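Local coordinates for conserved hypothetical protein (Pseudomonas aeruginosa, PDB 1YLL), which is of unknown function but belongs to the HutD family of the cupin clan, and so is probably linked to histidine utilisation, at residues A59-I64 with N112-P117; W42-A47 with T141-A146. All coordinates share one frame; numbering follows the deposited sequence.

Interaction 1 (A59-I64 with N112-P117); sequences AGYQRI and NLIYAP
Four backbone hydrogen bonds join 62-64 to 112-115 as antiparallel neighbours. Gln62 N gives to Tyr115 O at 2.8 Å and Gln62 O takes Tyr115 N in return; Ile64 and Leu113 repeat the exchange, Leu113 N reaching Ile64 O with an almost straight N-H...O of 175°. Arg63 and Ile114 form the non-hydrogen-bonded pair between them. Their side chains run side by side in the same direction, and Ile114 CD1 lies over one face of the guanidinium, near its rim, 3.8 Å from Arg63 NE. A bend at chi3 (58°) turns the arginine toward Asn112, and Arg63 NH2 donates to Asn112 OD1 at 2.9 Å. That bond lies near the guanidinium plane but arrives from above the amide carbonyl plane. Water 1 accepts from Arg63 NE, 2.8 Å from its oxygen, and can donate to Asn112 OD1 and Leu113 O. On the opposite sheet face Gln62 CB sits over the Tyr115 ring, a CH-pi contact 4.0 Å from its centroid. Just before strand 62-64 begins, Tyr61 brings its CD2 edge to the Tyr115-Ala116 peptide while its CB rests on Ile114 CG2; its hydroxyl is tied to Phe40 O. Leu177 of the second subunit packs on Gln62, Ile64 and Tyr115. The guanidinium of the buried Arg63 has direct and water-mediated partners on the neighbouring strand, and Asn112 OD1, facing NH2 and the water, is probably polarised by its charge.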
ATOM      1  N   ALA D  59       9.940 -40.208   5.277  1.00 20.78           N
ATOM      2  CA  ALA D  59      10.581 -40.567   6.526  1.00 22.74           C
ATOM      3  C   ALA D  59      11.267 -39.401   7.213  1.00 21.24           C
ATOM      4  O   ALA D  59      12.077 -38.692   6.596  1.00 22.83           O
ATOM      5  CB  ALA D  59      11.608 -41.670   6.270  1.00 23.11           C
ATOM      6  N   GLY D  60      10.960 -39.234   8.496  1.00 21.64           N
ATOM      7  CA  GLY D  60      11.575 -38.187   9.288  1.00 20.61           C
ATOM      8  C   GLY D  60      10.928 -36.816   9.215  1.00 20.44           C
ATOM      9  O   GLY D  60      11.269 -35.923  10.001  1.00 19.50           O
ATOM     10  N   TYR D  61       9.983 -36.650   8.292  1.00 17.08           N
ATOM     11  CA  TYR D  61       9.307 -35.369   8.116  1.00 15.77           C
ATOM     12  C   TYR D  61       7.945 -35.291   8.764  1.00 13.86           C
ATOM     13  O   TYR D  61       7.273 -36.311   8.948  1.00 16.95           O
ATOM     14  CB  TYR D  61       9.077 -35.079   6.633  1.00 17.56           C
ATOM     15  CG  TYR D  61      10.312 -34.821   5.822  1.00 16.55           C
ATOM     16  CD1 TYR D  61      10.923 -35.854   5.106  1.00 16.67           C
ATOM     17  CD2 TYR D  61      10.854 -33.544   5.733  1.00 16.75           C
ATOM     18  CE1 TYR D  61      12.052 -35.606   4.304  1.00 18.36           C
ATOM     19  CE2 TYR D  61      11.972 -33.273   4.941  1.00 16.38           C
ATOM     20  CZ  TYR D  61      12.569 -34.303   4.217  1.00 18.26           C
ATOM     21  OH  TYR D  61      13.612 -34.032   3.361  1.00 19.16           O
ATOM     22  N   GLN D  62       7.554 -34.060   9.123  1.00 13.10           N
ATOM     23  CA  GLN D  62       6.219 -33.766   9.661  1.00 13.09           C
ATOM     24  C   GLN D  62       5.412 -33.293   8.441  1.00 11.40           C
ATOM     25  O   GLN D  62       5.912 -32.571   7.609  1.00 12.06           O
ATOM     26  CB  GLN D  62       6.281 -32.607  10.660  1.00 13.75           C
ATOM     27  CG  GLN D  62       4.914 -32.108  11.105  1.00 14.61           C
ATOM     28  CD  GLN D  62       4.166 -33.168  11.869  1.00 18.63           C
ATOM     29  OE1 GLN D  62       3.028 -33.529  11.543  1.00 15.70           O
ATOM     30  NE2 GLN D  62       4.797 -33.664  12.910  1.00 15.49           N
ATOM     31  N   ARG D  63       4.170 -33.714   8.356  1.00 11.81           N
ATOM     32  CA  ARG D  63       3.328 -33.302   7.232  1.00 11.56           C
ATOM     33  C   ARG D  63       2.074 -32.620   7.738  1.00 11.16           C
ATOM     34  O   ARG D  63       1.536 -32.951   8.798  1.00 10.42           O
ATOM     35  CB  ARG D  63       2.914 -34.528   6.394  1.00 12.46           C
ATOM     36  CG  ARG D  63       4.077 -35.302   5.752  1.00 11.07           C
ATOM     37  CD  ARG D  63       3.572 -36.289   4.683  1.00 13.12           C
ATOM     38  NE  ARG D  63       2.816 -35.600   3.628  1.00 14.63           N
ATOM     39  CZ  ARG D  63       2.403 -36.185   2.505  1.00 19.83           C
ATOM     40  NH1 ARG D  63       2.669 -37.465   2.290  1.00 18.64           N
ATOM     41  NH2 ARG D  63       1.730 -35.489   1.580  1.00 18.96           N
ATOM     42  N   ILE D  64       1.608 -31.641   6.962  1.00 11.22           N
ATOM     43  CA  ILE D  64       0.318 -31.011   7.266  1.00 12.92           C
ATOM     44  C   ILE D  64      -0.343 -30.957   5.883  1.00 11.63           C
ATOM     45  O   ILE D  64       0.197 -30.355   4.948  1.00 13.14           O
ATOM     46  CB  ILE D  64       0.437 -29.594   7.807  1.00 12.59           C
ATOM     47  CG1 ILE D  64       1.353 -29.569   9.041  1.00 13.87           C
ATOM     48  CG2 ILE D  64      -0.959 -29.093   8.201  1.00 13.88           C
ATOM     49  CD1 ILE D  64       1.323 -28.193   9.765  1.00 13.99           C
ATOM     50  N   ASN D 112      -0.053 -29.212   0.475  1.00  9.49           N
ATOM     51  CA  ASN D 112       0.789 -29.963   1.402  1.00 11.54           C
ATOM     52  C   ASN D 112       1.982 -29.204   1.888  1.00 12.27           C
ATOM     53  O   ASN D 112       2.681 -28.642   1.072  1.00 12.76           O
ATOM     54  CB  ASN D 112       1.377 -31.186   0.673  1.00 15.98           C
ATOM     55  CG  ASN D 112       0.435 -32.368   0.616  1.00 22.22           C
ATOM     56  OD1 ASN D 112       0.162 -33.003   1.631  1.00 25.39           O
ATOM     57  ND2 ASN D 112      -0.053 -32.678  -0.580  1.00 27.00           N
ATOM     58  N   LEU D 113       2.236 -29.230   3.206  1.00 10.55           N
ATOM     59  CA  LEU D 113       3.477 -28.652   3.743  1.00 10.94           C
ATOM     60  C   LEU D 113       4.205 -29.885   4.286  1.00 11.20           C
ATOM     61  O   LEU D 113       3.599 -30.662   4.989  1.00 10.79           O
ATOM     62  CB  LEU D 113       3.194 -27.755   4.961  1.00 11.95           C
ATOM     63  CG  LEU D 113       4.199 -26.705   5.486  1.00 22.39           C
ATOM     64  CD1 LEU D 113       4.190 -26.663   6.981  1.00 17.12           C
ATOM     65  CD2 LEU D 113       5.586 -26.856   4.925  1.00 18.74           C
ATOM     66  N   ILE D 114       5.468 -30.081   3.918  1.00 10.66           N
ATOM     67  CA  ILE D 114       6.244 -31.190   4.479  1.00  9.76           C
ATOM     68  C   ILE D 114       7.512 -30.523   4.997  1.00 11.05           C
ATOM     69  O   ILE D 114       8.151 -29.797   4.248  1.00 13.13           O
ATOM     70  CB  ILE D 114       6.582 -32.215   3.383  1.00 12.11           C
ATOM     71  CG1 ILE D 114       5.269 -32.725   2.765  1.00 12.85           C
ATOM     72  CG2 ILE D 114       7.444 -33.391   3.951  1.00 14.35           C
ATOM     73  CD1 ILE D 114       5.463 -33.737   1.659  1.00 17.11           C
ATOM     74  N   TYR D 115       7.873 -30.775   6.256  1.00 11.32           N
ATOM     75  CA  TYR D 115       9.079 -30.147   6.772  1.00 10.36           C
ATOM     76  C   TYR D 115       9.771 -31.012   7.819  1.00 11.93           C
ATOM     77  O   TYR D 115       9.162 -31.895   8.425  1.00 12.65           O
ATOM     78  CB  TYR D 115       8.764 -28.770   7.364  1.00 12.95           C
ATOM     79  CG  TYR D 115       7.997 -28.787   8.656  1.00 12.71           C
ATOM     80  CD1 TYR D 115       8.638 -28.663   9.894  1.00  9.34           C
ATOM     81  CD2 TYR D 115       6.613 -28.937   8.658  1.00 11.93           C
ATOM     82  CE1 TYR D 115       7.918 -28.680  11.090  1.00 12.39           C
ATOM     83  CE2 TYR D 115       5.876 -28.955   9.850  1.00 14.69           C
ATOM     84  CZ  TYR D 115       6.535 -28.826  11.069  1.00 13.06           C
ATOM     85  OH  TYR D 115       5.807 -28.882  12.229  1.00 14.91           O
ATOM     86  N   ALA D 116      11.063 -30.742   7.993  1.00 14.16           N
ATOM     87  CA  ALA D 116      11.914 -31.458   8.944  1.00 13.50           C
ATOM     88  C   ALA D 116      11.803 -30.726  10.300  1.00 12.44           C
ATOM     89  O   ALA D 116      12.406 -29.673  10.493  1.00 13.17           O
ATOM     90  CB  ALA D 116      13.344 -31.422   8.415  1.00 14.33           C
ATOM     91  N   PRO D 117      11.075 -31.305  11.266  1.00 12.67           N
ATOM     92  CA  PRO D 117      10.915 -30.626  12.553  1.00 13.09           C
ATOM     93  C   PRO D 117      12.195 -30.364  13.358  1.00 13.92           C
ATOM     94  O   PRO D 117      12.250 -29.453  14.184  1.00 15.67           O
ATOM     95  CB  PRO D 117       9.893 -31.491  13.283  1.00 13.82           C
ATOM     96  CG  PRO D 117      10.094 -32.861  12.721  1.00 16.62           C
ATOM     97  CD  PRO D 117      10.423 -32.631  11.266  1.00 16.40           C
TER
HETATM   98  O   HOH W   1       1.885 -32.944   3.678  1.00 17.45           O

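Interaction 2 (W42-A47 with T141-A146); sequences WRLSIA and TLLLFA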
ATOM      1  N   TRP D  42      12.122 -28.023   3.887  1.00 16.06           N
ATOM      2  CA  TRP D  42      10.670 -27.890   3.842  1.00 14.85           C
ATOM      3  C   TRP D  42      10.299 -27.829   2.371  1.00 14.81           C
ATOM      4  O   TRP D  42      11.109 -27.449   1.506  1.00 13.61           O
ATOM      5  CB  TRP D  42      10.137 -26.658   4.613  1.00 15.16           C
ATOM      6  CG  TRP D  42      10.707 -25.338   4.209  1.00 14.52           C
ATOM      7  CD1 TRP D  42      11.636 -24.604   4.898  1.00 16.94           C
ATOM      8  CD2 TRP D  42      10.373 -24.572   3.051  1.00 17.28           C
ATOM      9  NE1 TRP D  42      11.898 -23.439   4.244  1.00 15.42           N
ATOM     10  CE2 TRP D  42      11.146 -23.388   3.099  1.00 15.35           C
ATOM     11  CE3 TRP D  42       9.495 -24.768   1.969  1.00 16.36           C
ATOM     12  CZ2 TRP D  42      11.081 -22.394   2.099  1.00 14.93           C
ATOM     13  CZ3 TRP D  42       9.426 -23.781   0.985  1.00 12.02           C
ATOM     14  CH2 TRP D  42      10.216 -22.612   1.051  1.00 16.79           C
ATOM     15  N   ARG D  43       9.083 -28.268   2.083  1.00 14.23           N
ATOM     16  CA  ARG D  43       8.575 -28.279   0.732  1.00 12.73           C
ATOM     17  C   ARG D  43       7.079 -28.001   0.770  1.00 11.44           C
ATOM     18  O   ARG D  43       6.360 -28.546   1.622  1.00 11.94           O
ATOM     19  CB  ARG D  43       8.793 -29.650   0.106  1.00 14.10           C
ATOM     20  CG  ARG D  43       8.271 -29.809  -1.283  1.00 14.39           C
ATOM     21  CD  ARG D  43       8.800 -31.115  -1.838  1.00 18.20           C
ATOM     22  NE  ARG D  43       8.114 -31.562  -3.047  1.00 21.05           N
ATOM     23  CZ  ARG D  43       6.993 -32.281  -3.063  1.00 22.98           C
ATOM     24  NH1 ARG D  43       6.468 -32.647  -4.225  1.00 25.97           N
ATOM     25  NH2 ARG D  43       6.379 -32.614  -1.941  1.00 23.35           N
ATOM     26  N   LEU D  44       6.623 -27.160  -0.150  1.00 12.25           N
ATOM     27  CA  LEU D  44       5.203 -26.810  -0.243  1.00 12.13           C
ATOM     28  C   LEU D  44       4.739 -27.301  -1.606  1.00 11.96           C
ATOM     29  O   LEU D  44       5.435 -27.112  -2.618  1.00 12.21           O
ATOM     30  CB  LEU D  44       5.049 -25.284  -0.181  1.00 12.55           C
ATOM     31  CG  LEU D  44       4.107 -24.483   0.727  1.00 23.31           C
ATOM     32  CD1 LEU D  44       3.315 -23.486  -0.143  1.00 15.97           C
ATOM     33  CD2 LEU D  44       3.212 -25.372   1.588  1.00 17.62           C
ATOM     34  N   SER D  45       3.569 -27.906  -1.672  1.00 11.43           N
ATOM     35  CA  SER D  45       3.119 -28.411  -2.963  1.00 11.93           C
ATOM     36  C   SER D  45       1.605 -28.575  -3.008  1.00 11.65           C
ATOM     37  O   SER D  45       0.931 -28.519  -1.974  1.00 11.94           O
ATOM     38  CB  SER D  45       3.734 -29.794  -3.210  1.00 11.30           C
ATOM     39  OG  SER D  45       3.348 -30.712  -2.168  1.00 17.39           O
ATOM     40  N   ILE D  46       1.102 -28.772  -4.230  1.00 13.00           N
ATOM     41  CA  ILE D  46      -0.313 -29.043  -4.456  1.00 13.28           C
ATOM     42  C   ILE D  46      -0.317 -30.419  -5.109  1.00 16.85           C
ATOM     43  O   ILE D  46       0.477 -30.675  -6.007  1.00 19.39           O
ATOM     44  CB  ILE D  46      -0.939 -28.094  -5.465  1.00 17.61           C
ATOM     45  CG1 ILE D  46      -1.026 -26.691  -4.904  1.00 20.38           C
ATOM     46  CG2 ILE D  46      -2.342 -28.598  -5.841  1.00 22.61           C
ATOM     47  CD1 ILE D  46      -1.230 -25.724  -6.072  1.00 19.84           C
ATOM     48  N   ALA D  47      -1.177 -31.317  -4.669  1.00 18.87           N
ATOM     49  CA  ALA D  47      -1.204 -32.626  -5.310  1.00 19.30           C
ATOM     50  C   ALA D  47      -2.605 -32.902  -5.814  1.00 21.72           C
ATOM     51  O   ALA D  47      -3.581 -32.333  -5.316  1.00 20.25           O
ATOM     52  CB  ALA D  47      -0.760 -33.721  -4.343  1.00 23.42           C
ATOM     53  N   THR D 141      10.672 -16.975   7.351  1.00 17.18           N
ATOM     54  CA  THR D 141      10.122 -17.402   6.070  1.00 17.39           C
ATOM     55  C   THR D 141       8.602 -17.377   6.087  1.00 16.28           C
ATOM     56  O   THR D 141       7.990 -17.870   7.042  1.00 16.93           O
ATOM     57  CB  THR D 141      10.583 -18.821   5.710  1.00 20.02           C
ATOM     58  OG1 THR D 141      11.987 -18.802   5.406  1.00 24.24           O
ATOM     59  CG2 THR D 141       9.816 -19.341   4.483  1.00 18.28           C
ATOM     60  N   LEU D 142       8.006 -16.745   5.080  1.00 14.70           N
ATOM     61  CA  LEU D 142       6.554 -16.729   4.943  1.00 15.58           C
ATOM     62  C   LEU D 142       6.148 -17.228   3.554  1.00 15.25           C
ATOM     63  O   LEU D 142       6.633 -16.746   2.540  1.00 15.46           O
ATOM     64  CB  LEU D 142       5.941 -15.330   5.184  1.00 15.36           C
ATOM     65  CG  LEU D 142       4.460 -15.210   4.728  1.00 16.95           C
ATOM     66  CD1 LEU D 142       3.564 -16.062   5.626  1.00 18.44           C
ATOM     67  CD2 LEU D 142       3.959 -13.779   4.771  1.00 15.55           C
ATOM     68  N   LEU D 143       5.274 -18.234   3.512  1.00 12.81           N
ATOM     69  CA  LEU D 143       4.742 -18.707   2.256  1.00 13.91           C
ATOM     70  C   LEU D 143       3.253 -18.360   2.390  1.00 13.43           C
ATOM     71  O   LEU D 143       2.589 -18.770   3.347  1.00 14.92           O
ATOM     72  CB  LEU D 143       4.929 -20.226   2.121  1.00 14.54           C
ATOM     73  CG  LEU D 143       6.390 -20.664   2.203  1.00 19.81           C
ATOM     74  CD1 LEU D 143       6.496 -22.177   2.361  1.00 22.55           C
ATOM     75  CD2 LEU D 143       7.083 -20.174   0.947  1.00 23.26           C
ATOM     76  N   LEU D 144       2.717 -17.560   1.468  1.00 11.46           N
ATOM     77  CA  LEU D 144       1.307 -17.175   1.571  1.00 13.78           C
ATOM     78  C   LEU D 144       0.610 -17.656   0.298  1.00 14.75           C
ATOM     79  O   LEU D 144       0.796 -17.089  -0.777  1.00 13.63           O
ATOM     80  CB  LEU D 144       1.197 -15.641   1.728  1.00 13.05           C
ATOM     81  CG  LEU D 144      -0.149 -15.041   2.106  1.00 17.71           C
ATOM     82  CD1 LEU D 144      -1.139 -15.282   1.001  1.00 19.70           C
ATOM     83  CD2 LEU D 144      -0.674 -15.641   3.420  1.00 16.49           C
ATOM     84  N   PHE D 145      -0.151 -18.742   0.424  1.00 13.01           N
ATOM     85  CA  PHE D 145      -0.811 -19.376  -0.703  1.00 13.66           C
ATOM     86  C   PHE D 145      -2.237 -18.878  -0.849  1.00 13.16           C
ATOM     87  O   PHE D 145      -2.966 -18.870   0.118  1.00 12.69           O
ATOM     88  CB  PHE D 145      -0.854 -20.880  -0.456  1.00 14.15           C
ATOM     89  CG  PHE D 145      -1.609 -21.653  -1.508  1.00 11.21           C
ATOM     90  CD1 PHE D 145      -1.018 -21.953  -2.723  1.00 12.88           C
ATOM     91  CD2 PHE D 145      -2.917 -22.096  -1.250  1.00 13.57           C
ATOM     92  CE1 PHE D 145      -1.708 -22.696  -3.687  1.00 13.27           C
ATOM     93  CE2 PHE D 145      -3.623 -22.850  -2.212  1.00 14.69           C
ATOM     94  CZ  PHE D 145      -3.030 -23.145  -3.408  1.00 14.10           C
ATOM     95  N   ALA D 146      -2.629 -18.433  -2.047  1.00 15.41           N
ATOM     96  CA  ALA D 146      -4.001 -17.964  -2.249  1.00 15.70           C
ATOM     97  C   ALA D 146      -4.825 -19.064  -2.887  1.00 16.46           C
ATOM     98  O   ALA D 146      -4.475 -19.522  -3.968  1.00 19.80           O
ATOM     99  CB  ALA D 146      -4.007 -16.731  -3.178  1.00 18.81           C
TER
HETATM  100  O   HOH W   2      13.840 -21.455   5.102  1.00 35.06           O
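Thr141 opens the contact with its methyl: CG2, anti to the backbone N, comes within 4.1 Å of Trp42 CZ2, tip to tip. The threonine's other branch faces water 2, which accepts the indole N-H at 2.9 Å from Trp42 NE1, in the plane of the ring, and stands 3.3 Å from Thr141 OG1. At the middle of the contact, Leu143 CD1 lies over a face of the six-membered ring of Trp42, 4.1 Å from the centroid, and also meets Leu44 CG at 3.7 Å, while Leu143 CD2 approaches Trp42 CH2. Trp42 takes the crowded chi1 of 56°, with the indole extended toward the facing strand. Phe145, CG anti to its backbone N, crosses Ile46 at about a right angle, Phe145 CE1 3.9 Å from Ile46 CD1; Phe111 stacks on its ring. Every second residue of each strand points into this interior; Arg43 and Leu144, in between, point away. The axes of the two segments run nearly parallel, 6° apart, with a closest approach of 10.2 Å: two sheets face each other across a largely apolar layer, the interface between the halves of a fold consistent with a bicupin, a pair of cupin-type beta-barrels.

Overall arrangement
Strands 42-49 and 108-115 are neighbours in one antiparallel sheet, so the lateral pairing of interaction 1 runs straight into the sheet-to-sheet contact of interaction 2; their centres lie about 12 Å apart. The join is made by probable backbone hydrogen bonds, Asn112 N to Ser45 O at 2.7 Å and Arg43 N to Ile114 O at 2.8 Å, with Tyr115 CB packed on Trp42 CB at 3.7 Å. The 112-115 strand therefore lies between 62-64 and 42-47. Along the chain interaction 1 is nested within the loop that interaction 2 closes. The centre of interaction 2 lies about 4 Å from the centre of the chain, that of interaction 1 about 11 Å, where Leu177 of the second subunit packs against it.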